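Local coordinates for replicase polyprotein 1a (Avian infectious bronchitis virus, PDB 3LD1) that is of unknown molecular function but corresponds to part of nsp2, one of the proteins cleaved from the coronavirus replicase polyprotein, at residues Leu15-Phe20 and Val136-Gln141; Ser92-Lys97 and Ile131-Val136. The protein carries 3 engineered substitutions. All coordinates share one frame; numbering follows the deposited sequence.

Contact 1 (Leu15-Phe20 and Val136-Gln141)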
ATOM      1  N   LEU A  15      23.846 -16.847  -1.831  1.00 41.75           N
ATOM      2  CA  LEU A  15      24.494 -17.470  -2.968  1.00 41.56           C
ATOM      3  C   LEU A  15      23.374 -17.410  -3.948  1.00 41.81           C
ATOM      4  O   LEU A  15      23.543 -16.964  -5.123  1.00 42.25           O
ATOM      5  CB  LEU A  15      24.876 -18.918  -2.671  1.00 41.48           C
ATOM      6  CG  LEU A  15      25.385 -19.657  -3.924  1.00 43.05           C
ATOM      7  CD1 LEU A  15      26.715 -19.027  -4.413  1.00 44.72           C
ATOM      8  CD2 LEU A  15      25.583 -21.170  -3.705  1.00 41.20           C
ATOM      9  N   CYS A  16      22.210 -17.756  -3.429  1.00 40.27           N
ATOM     10  CA  CYS A  16      21.042 -17.597  -4.196  1.00 41.09           C
ATOM     11  C   CYS A  16      20.914 -16.169  -4.766  1.00 39.32           C
ATOM     12  O   CYS A  16      20.589 -15.960  -5.941  1.00 38.34           O
ATOM     13  CB  CYS A  16      19.797 -17.930  -3.377  1.00 42.70           C
ATOM     14  SG  CYS A  16      18.562 -18.027  -4.708  1.00 48.28           S
ATOM     15  N   ASP A  17      21.196 -15.199  -3.930  1.00 37.89           N
ATOM     16  CA  ASP A  17      21.199 -13.810  -4.353  1.00 38.72           C
ATOM     17  C   ASP A  17      22.242 -13.529  -5.436  1.00 37.83           C
ATOM     18  O   ASP A  17      21.959 -12.823  -6.457  1.00 35.52           O
ATOM     19  CB  ASP A  17      21.514 -12.864  -3.146  1.00 39.62           C
ATOM     20  CG  ASP A  17      20.301 -12.583  -2.255  1.00 38.39           C
ATOM     21  OD1 ASP A  17      20.532 -12.139  -1.118  1.00 40.59           O
ATOM     22  OD2 ASP A  17      19.142 -12.753  -2.706  1.00 37.90           O
ATOM     23  N   ALA A  18      23.454 -14.053  -5.227  1.00 36.60           N
ATOM     24  CA  ALA A  18      24.472 -13.742  -6.244  1.00 36.80           C
ATOM     25  C   ALA A  18      24.076 -14.377  -7.555  1.00 36.35           C
ATOM     26  O   ALA A  18      24.221 -13.742  -8.586  1.00 36.04           O
ATOM     27  CB  ALA A  18      25.816 -14.183  -5.855  1.00 35.24           C
ATOM     28  N   LEU A  19      23.619 -15.637  -7.521  1.00 37.30           N
ATOM     29  CA  LEU A  19      23.146 -16.314  -8.750  1.00 37.25           C
ATOM     30  C   LEU A  19      22.068 -15.415  -9.349  1.00 39.25           C
ATOM     31  O   LEU A  19      22.268 -14.836 -10.395  1.00 40.39           O
ATOM     32  CB  LEU A  19      22.556 -17.667  -8.436  1.00 37.38           C
ATOM     33  CG  LEU A  19      21.820 -18.429  -9.553  1.00 36.65           C
ATOM     34  CD1 LEU A  19      22.703 -18.608 -10.797  1.00 36.56           C
ATOM     35  CD2 LEU A  19      21.327 -19.794  -9.001  1.00 34.41           C
ATOM     36  N   PHE A  20      20.950 -15.215  -8.657  1.00 40.61           N
ATOM     37  CA  PHE A  20      19.892 -14.374  -9.236  1.00 42.20           C
ATOM     38  C   PHE A  20      20.368 -12.992  -9.784  1.00 42.76           C
ATOM     39  O   PHE A  20      19.824 -12.447 -10.748  1.00 42.63           O
ATOM     40  CB  PHE A  20      18.722 -14.138  -8.244  1.00 42.81           C
ATOM     41  CG  PHE A  20      17.545 -13.353  -8.871  1.00 42.95           C
ATOM     42  CD1 PHE A  20      16.692 -13.974  -9.795  1.00 40.34           C
ATOM     43  CD2 PHE A  20      17.338 -11.997  -8.555  1.00 40.21           C
ATOM     44  CE1 PHE A  20      15.621 -13.233 -10.368  1.00 46.10           C
ATOM     45  CE2 PHE A  20      16.265 -11.252  -9.080  1.00 38.94           C
ATOM     46  CZ  PHE A  20      15.417 -11.834 -10.009  1.00 42.67           C
ATOM     47  N   VAL A 136      14.796  -6.965  -2.784  1.00 40.49           N
ATOM     48  CA  VAL A 136      14.136  -8.284  -2.829  1.00 42.63           C
ATOM     49  C   VAL A 136      15.125  -9.404  -2.613  1.00 41.65           C
ATOM     50  O   VAL A 136      14.797 -10.565  -2.819  1.00 42.88           O
ATOM     51  CB  VAL A 136      13.284  -8.524  -4.166  1.00 43.24           C
ATOM     52  CG1 VAL A 136      12.064  -7.639  -4.173  1.00 46.63           C
ATOM     53  CG2 VAL A 136      14.095  -8.203  -5.394  1.00 44.91           C
ATOM     54  N   ALA A 137      16.328  -9.058  -2.165  1.00 41.35           N
ATOM     55  CA  ALA A 137      17.322 -10.055  -1.872  1.00 40.37           C
ATOM     56  C   ALA A 137      16.765 -11.074  -0.894  1.00 39.79           C
ATOM     57  O   ALA A 137      16.017 -10.687  -0.055  1.00 40.75           O
ATOM     58  CB  ALA A 137      18.541  -9.388  -1.316  1.00 40.64           C
ATOM     59  N   ALA A 138      17.074 -12.368  -1.032  1.00 39.77           N
ATOM     60  CA  ALA A 138      16.908 -13.356   0.068  1.00 39.61           C
ATOM     61  C   ALA A 138      17.681 -13.029   1.372  1.00 40.29           C
ATOM     62  O   ALA A 138      17.212 -13.376   2.471  1.00 42.55           O
ATOM     63  CB  ALA A 138      17.268 -14.801  -0.409  1.00 36.61           C
ATOM     64  N   LYS A 139      18.881 -12.478   1.302  1.00 40.16           N
ATOM     65  CA  LYS A 139      19.585 -12.346   2.563  1.00 41.50           C
ATOM     66  C   LYS A 139      18.971 -11.248   3.388  1.00 42.17           C
ATOM     67  O   LYS A 139      18.909 -10.030   3.024  1.00 42.00           O
ATOM     68  CB  LYS A 139      21.120 -12.178   2.474  1.00 42.78           C
ATOM     69  CG  LYS A 139      21.865 -12.911   3.668  1.00 39.39           C
ATOM     70  CD  LYS A 139      23.196 -12.353   4.012  1.00 43.03           C
ATOM     71  CE  LYS A 139      23.937 -13.137   5.126  1.00 43.77           C
ATOM     72  NZ  LYS A 139      23.448 -14.590   5.058  1.00 51.84           N
ATOM     73  N   ILE A 140      18.495 -11.700   4.516  1.00 41.84           N
ATOM     74  CA  ILE A 140      17.629 -10.857   5.279  1.00 42.78           C
ATOM     75  C   ILE A 140      18.303  -9.521   5.571  1.00 43.62           C
ATOM     76  O   ILE A 140      17.744  -8.416   5.355  1.00 45.45           O
ATOM     77  CB  ILE A 140      17.272 -11.586   6.526  1.00 42.86           C
ATOM     78  CG1 ILE A 140      16.285 -12.710   6.186  1.00 43.95           C
ATOM     79  CG2 ILE A 140      16.735 -10.643   7.551  1.00 42.84           C
ATOM     80  CD1 ILE A 140      16.190 -13.785   7.258  1.00 45.97           C
ATOM     81  N   GLN A 141      19.512  -9.616   6.046  1.00 42.94           N
ATOM     82  CA  GLN A 141      20.265  -8.489   6.480  1.00 44.23           C
ATOM     83  C   GLN A 141      20.440  -7.478   5.375  1.00 42.89           C
ATOM     84  O   GLN A 141      20.570  -6.286   5.648  1.00 44.18           O
ATOM     85  CB  GLN A 141      21.611  -9.057   6.996  1.00 45.56           C
ATOM     86  CG  GLN A 141      22.756  -8.101   7.359  1.00 47.93           C
ATOM     87  CD  GLN A 141      24.151  -8.841   7.338  1.00 49.61           C
ATOM     88  OE1 GLN A 141      25.042  -8.510   8.102  1.00 58.99           O
ATOM     89  NE2 GLN A 141      24.304  -9.853   6.474  1.00 59.10           N
TER

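Contact 2 (Ser92-Lys97 and Ile131-Val136)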
ATOM      1  N   SER A  92      29.421 -10.907 -13.226  1.00 47.35           N
ATOM      2  CA  SER A  92      28.326  -9.975 -13.136  1.00 47.09           C
ATOM      3  C   SER A  92      28.781  -8.773 -12.331  1.00 46.97           C
ATOM      4  O   SER A  92      29.169  -8.916 -11.223  1.00 46.31           O
ATOM      5  CB  SER A  92      27.111 -10.623 -12.465  1.00 46.64           C
ATOM      6  OG  SER A  92      26.199  -9.583 -12.124  1.00 43.42           O
ATOM      7  N   PRO A  93      28.728  -7.576 -12.895  1.00 48.20           N
ATOM      8  CA  PRO A  93      29.347  -6.462 -12.115  1.00 48.46           C
ATOM      9  C   PRO A  93      28.521  -6.198 -10.848  1.00 47.92           C
ATOM     10  O   PRO A  93      29.061  -5.979  -9.720  1.00 47.71           O
ATOM     11  CB  PRO A  93      29.354  -5.240 -13.111  1.00 49.14           C
ATOM     12  CG  PRO A  93      28.978  -5.825 -14.518  1.00 48.18           C
ATOM     13  CD  PRO A  93      28.192  -7.159 -14.218  1.00 49.53           C
ATOM     14  N   PHE A  94      27.216  -6.256 -11.033  1.00 46.22           N
ATOM     15  CA  PHE A  94      26.302  -6.251  -9.903  1.00 45.65           C
ATOM     16  C   PHE A  94      26.631  -7.300  -8.777  1.00 45.45           C
ATOM     17  O   PHE A  94      26.848  -6.914  -7.594  1.00 45.74           O
ATOM     18  CB  PHE A  94      24.879  -6.385 -10.427  1.00 44.67           C
ATOM     19  CG  PHE A  94      23.807  -6.290  -9.361  1.00 45.36           C
ATOM     20  CD1 PHE A  94      23.920  -5.404  -8.261  1.00 48.90           C
ATOM     21  CD2 PHE A  94      22.642  -7.048  -9.465  1.00 44.64           C
ATOM     22  CE1 PHE A  94      22.852  -5.291  -7.263  1.00 45.74           C
ATOM     23  CE2 PHE A  94      21.611  -6.957  -8.458  1.00 46.20           C
ATOM     24  CZ  PHE A  94      21.731  -6.083  -7.368  1.00 43.67           C
ATOM     25  N   ALA A  95      26.640  -8.586  -9.100  1.00 44.16           N
ATOM     26  CA  ALA A  95      27.065  -9.571  -8.113  1.00 45.93           C
ATOM     27  C   ALA A  95      28.327  -9.089  -7.386  1.00 46.52           C
ATOM     28  O   ALA A  95      28.364  -9.082  -6.180  1.00 47.65           O
ATOM     29  CB  ALA A  95      27.317 -10.967  -8.743  1.00 45.47           C
ATOM     30  N   ARG A  96      29.343  -8.619  -8.098  1.00 46.63           N
ATOM     31  CA  ARG A  96      30.559  -8.221  -7.374  1.00 46.40           C
ATOM     32  C   ARG A  96      30.372  -7.106  -6.392  1.00 44.50           C
ATOM     33  O   ARG A  96      30.949  -7.196  -5.312  1.00 45.20           O
ATOM     34  CB  ARG A  96      31.769  -7.975  -8.267  1.00 46.80           C
ATOM     35  CG  ARG A  96      32.097  -9.230  -9.117  1.00 50.24           C
ATOM     36  CD  ARG A  96      33.399  -8.997  -9.847  1.00 56.07           C
ATOM     37  NE  ARG A  96      34.100 -10.255  -9.943  1.00 59.68           N
ATOM     38  CZ  ARG A  96      35.187 -10.439 -10.667  1.00 60.84           C
ATOM     39  NH1 ARG A  96      35.679  -9.438 -11.375  1.00 62.27           N
ATOM     40  NH2 ARG A  96      35.759 -11.624 -10.692  1.00 58.08           N
ATOM     41  N   LYS A  97      29.561  -6.103  -6.716  1.00 42.50           N
ATOM     42  CA  LYS A  97      29.273  -5.076  -5.735  1.00 41.49           C
ATOM     43  C   LYS A  97      28.532  -5.701  -4.535  1.00 42.33           C
ATOM     44  O   LYS A  97      28.794  -5.374  -3.351  1.00 42.39           O
ATOM     45  CB  LYS A  97      28.473  -3.970  -6.369  1.00 41.48           C
ATOM     46  CG  LYS A  97      29.205  -3.414  -7.565  1.00 40.36           C
ATOM     47  CD  LYS A  97      28.646  -2.030  -8.074  1.00 42.14           C
ATOM     48  CE  LYS A  97      27.175  -2.143  -8.536  1.00 42.52           C
ATOM     49  NZ  LYS A  97      26.497  -0.998  -9.379  1.00 40.91           N
ATOM     50  N   ILE A 131      19.263  -1.335  -6.740  1.00 42.83           N
ATOM     51  CA  ILE A 131      18.581  -1.073  -5.517  1.00 41.98           C
ATOM     52  C   ILE A 131      17.323  -1.890  -5.400  1.00 43.14           C
ATOM     53  O   ILE A 131      17.142  -2.684  -4.451  1.00 42.76           O
ATOM     54  CB  ILE A 131      18.249   0.425  -5.361  1.00 41.97           C
ATOM     55  CG1 ILE A 131      19.571   1.238  -5.388  1.00 39.34           C
ATOM     56  CG2 ILE A 131      17.424   0.620  -4.109  1.00 39.92           C
ATOM     57  CD1 ILE A 131      19.587   2.389  -4.506  1.00 34.24           C
ATOM     58  N   LEU A 132      16.453  -1.784  -6.392  1.00 44.55           N
ATOM     59  CA  LEU A 132      15.253  -2.629  -6.309  1.00 44.16           C
ATOM     60  C   LEU A 132      15.594  -4.110  -6.112  1.00 42.37           C
ATOM     61  O   LEU A 132      14.878  -4.764  -5.435  1.00 42.72           O
ATOM     62  CB  LEU A 132      14.282  -2.392  -7.453  1.00 43.84           C
ATOM     63  CG  LEU A 132      13.163  -1.320  -7.570  1.00 47.82           C
ATOM     64  CD1 LEU A 132      12.825  -0.316  -6.376  1.00 48.50           C
ATOM     65  CD2 LEU A 132      13.410  -0.553  -8.908  1.00 47.36           C
ATOM     66  N   TRP A 133      16.665  -4.649  -6.662  1.00 41.92           N
ATOM     67  CA  TRP A 133      16.923  -6.093  -6.476  1.00 41.78           C
ATOM     68  C   TRP A 133      17.401  -6.375  -5.026  1.00 41.54           C
ATOM     69  O   TRP A 133      17.014  -7.386  -4.367  1.00 40.92           O
ATOM     70  CB  TRP A 133      17.915  -6.689  -7.508  1.00 42.55           C
ATOM     71  CG  TRP A 133      17.488  -6.691  -9.041  1.00 44.96           C
ATOM     72  CD1 TRP A 133      18.192  -6.130 -10.065  1.00 48.56           C
ATOM     73  CD2 TRP A 133      16.324  -7.302  -9.676  1.00 45.99           C
ATOM     74  NE1 TRP A 133      17.543  -6.290 -11.261  1.00 45.91           N
ATOM     75  CE2 TRP A 133      16.417  -7.031 -11.064  1.00 45.77           C
ATOM     76  CE3 TRP A 133      15.214  -8.020  -9.204  1.00 44.56           C
ATOM     77  CZ2 TRP A 133      15.458  -7.448 -11.984  1.00 45.70           C
ATOM     78  CZ3 TRP A 133      14.287  -8.470 -10.117  1.00 48.44           C
ATOM     79  CH2 TRP A 133      14.402  -8.166 -11.508  1.00 48.00           C
ATOM     80  N   LEU A 134      18.211  -5.458  -4.512  1.00 41.14           N
ATOM     81  CA  LEU A 134      18.644  -5.518  -3.099  1.00 41.61           C
ATOM     82  C   LEU A 134      17.397  -5.635  -2.191  1.00 41.23           C
ATOM     83  O   LEU A 134      17.368  -6.429  -1.222  1.00 40.42           O
ATOM     84  CB  LEU A 134      19.527  -4.316  -2.718  1.00 40.50           C
ATOM     85  CG  LEU A 134      20.861  -4.294  -3.508  1.00 41.85           C
ATOM     86  CD1 LEU A 134      21.715  -3.099  -3.188  1.00 41.26           C
ATOM     87  CD2 LEU A 134      21.713  -5.576  -3.348  1.00 39.36           C
ATOM     88  N   GLN A 135      16.362  -4.896  -2.590  1.00 40.02           N
ATOM     89  CA  GLN A 135      15.171  -4.789  -1.799  1.00 39.79           C
ATOM     90  C   GLN A 135      14.363  -6.054  -1.925  1.00 40.13           C
ATOM     91  O   GLN A 135      13.390  -6.231  -1.199  1.00 38.76           O
ATOM     92  CB  GLN A 135      14.375  -3.523  -2.123  1.00 38.69           C
ATOM     93  CG  GLN A 135      15.099  -2.265  -1.685  1.00 37.18           C
ATOM     94  CD  GLN A 135      14.580  -1.032  -2.419  1.00 39.43           C
ATOM     95  OE1 GLN A 135      14.051  -1.193  -3.502  1.00 43.73           O
ATOM     96  NE2 GLN A 135      14.712   0.206  -1.835  1.00 36.04           N
ATOM     97  N   VAL A 136      14.796  -6.965  -2.784  1.00 40.49           N
ATOM     98  CA  VAL A 136      14.136  -8.284  -2.829  1.00 42.63           C
ATOM     99  C   VAL A 136      15.125  -9.404  -2.613  1.00 41.65           C
ATOM    100  O   VAL A 136      14.797 -10.565  -2.819  1.00 42.88           O
ATOM    101  CB  VAL A 136      13.284  -8.524  -4.166  1.00 43.24           C
ATOM    102  CG1 VAL A 136      12.064  -7.639  -4.173  1.00 46.63           C
ATOM    103  CG2 VAL A 136      14.095  -8.203  -5.394  1.00 44.91           C
TER

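Contact 1 (Leu15-Phe20 and Val136-Gln141)
Asp17 reaches across from helix 13-20 and holds two successive backbone amides, those of Ala138 and Lys139. Its CB points toward 136-141, and chi1 of -81° places CG opposite the carbonyl carbon and beside the backbone N, from where both carboxylate oxygens meet the amides. Asp17 CG itself lies 3.5 Å from Ala138 N and 3.8 Å from Ala137 CB. Beyond it the two oxygens divide the amides between them. Asp17 OD1 accepts from Lys139 N at 2.9 Å with an N-H...O angle of 158°, met on the syn side but 24° out of the carboxylate plane. Asp17 OD2 accepts through its syn lone pair from Ala138 N, 2.7 Å away and more bent. Methyl groups close in alongside: Ala137 CB is 3.4 Å from Asp17 OD1, and Ala138 CB is 3.6 Å from Asp17 OD2. The two bonds should limit rotation of this buried carboxylate. OD2 also forms a salt bridge with Arg37 of helix 30-46, which probably helps keep the acid ionised, while a weak hydrogen bond links Asp17 OD1 and Tyr98 OH. A bidentate carboxylate thus accepts the N-H groups of Ala138 and the N-cap residue Lys139, tying helix 13-20 to the connection that enters helix 140-162.

Contact 2 (Ser92-Lys97 and Ile131-Val136)
The Phe94 ring and the indole of Trp133 meet obliquely: the phenyl and the five-membered ring have centroids 5.9 Å apart and planes inclined at 40°. At the edge of the phenyl, near its plane, lies Trp133 CB, 3.8 Å from Phe94 CE2. The same Phe94 CE2 is 3.9 Å from Trp133 CD1, so one corner of the phenyl bears on both the Trp133 CB methylene and the five-membered ring of its indole. Leu134 CD2 approaches obliquely, 4.1 Å from Phe94 CZ and equally close to Phe94 CE1. With CG anti to the backbone N (chi1 -176°), Phe94 extends from the first turn of its helix toward 131-136, and CE1, CE2 and CZ make its close approaches. This is buried apolar packing by three side chains. Ser92 caps the Phe94 helix, Ser92 OG accepting from Ala95 N at 3.2 Å. Phe21 adds another ring against Phe94, and Lys97 forms a salt bridge with Glu130 beside the contact. Helix 93-103 is thus joined to helix 128-134, whose Trp133 also packs on Ala33 and Val36 of helix 30-46 and whose Leu134 rests on Val142 and Ala146 of helix 140-162.

Contacts 1 and 2 have centres about 9 Å apart and belong to one helical cluster. They meet directly where the Phe20 and Trp133 rings pack edge-to-face, with Phe20 CE2 3.4 Å from Trp133 CE3. A looser approach brings Ala18 O to 4.2 Å from Ala95 CB. Val136 is common to both, in the connection between helices 128-134 and 140-162, so a polar contact follows an apolar one within a few residues of chain. In sequence, both segments of contact 2 fall between the two halves of contact 1, apart from the shared residue. Each centre lies about 24 Å from that of the elongated chain, and no catalytic site or ligand is identified with either.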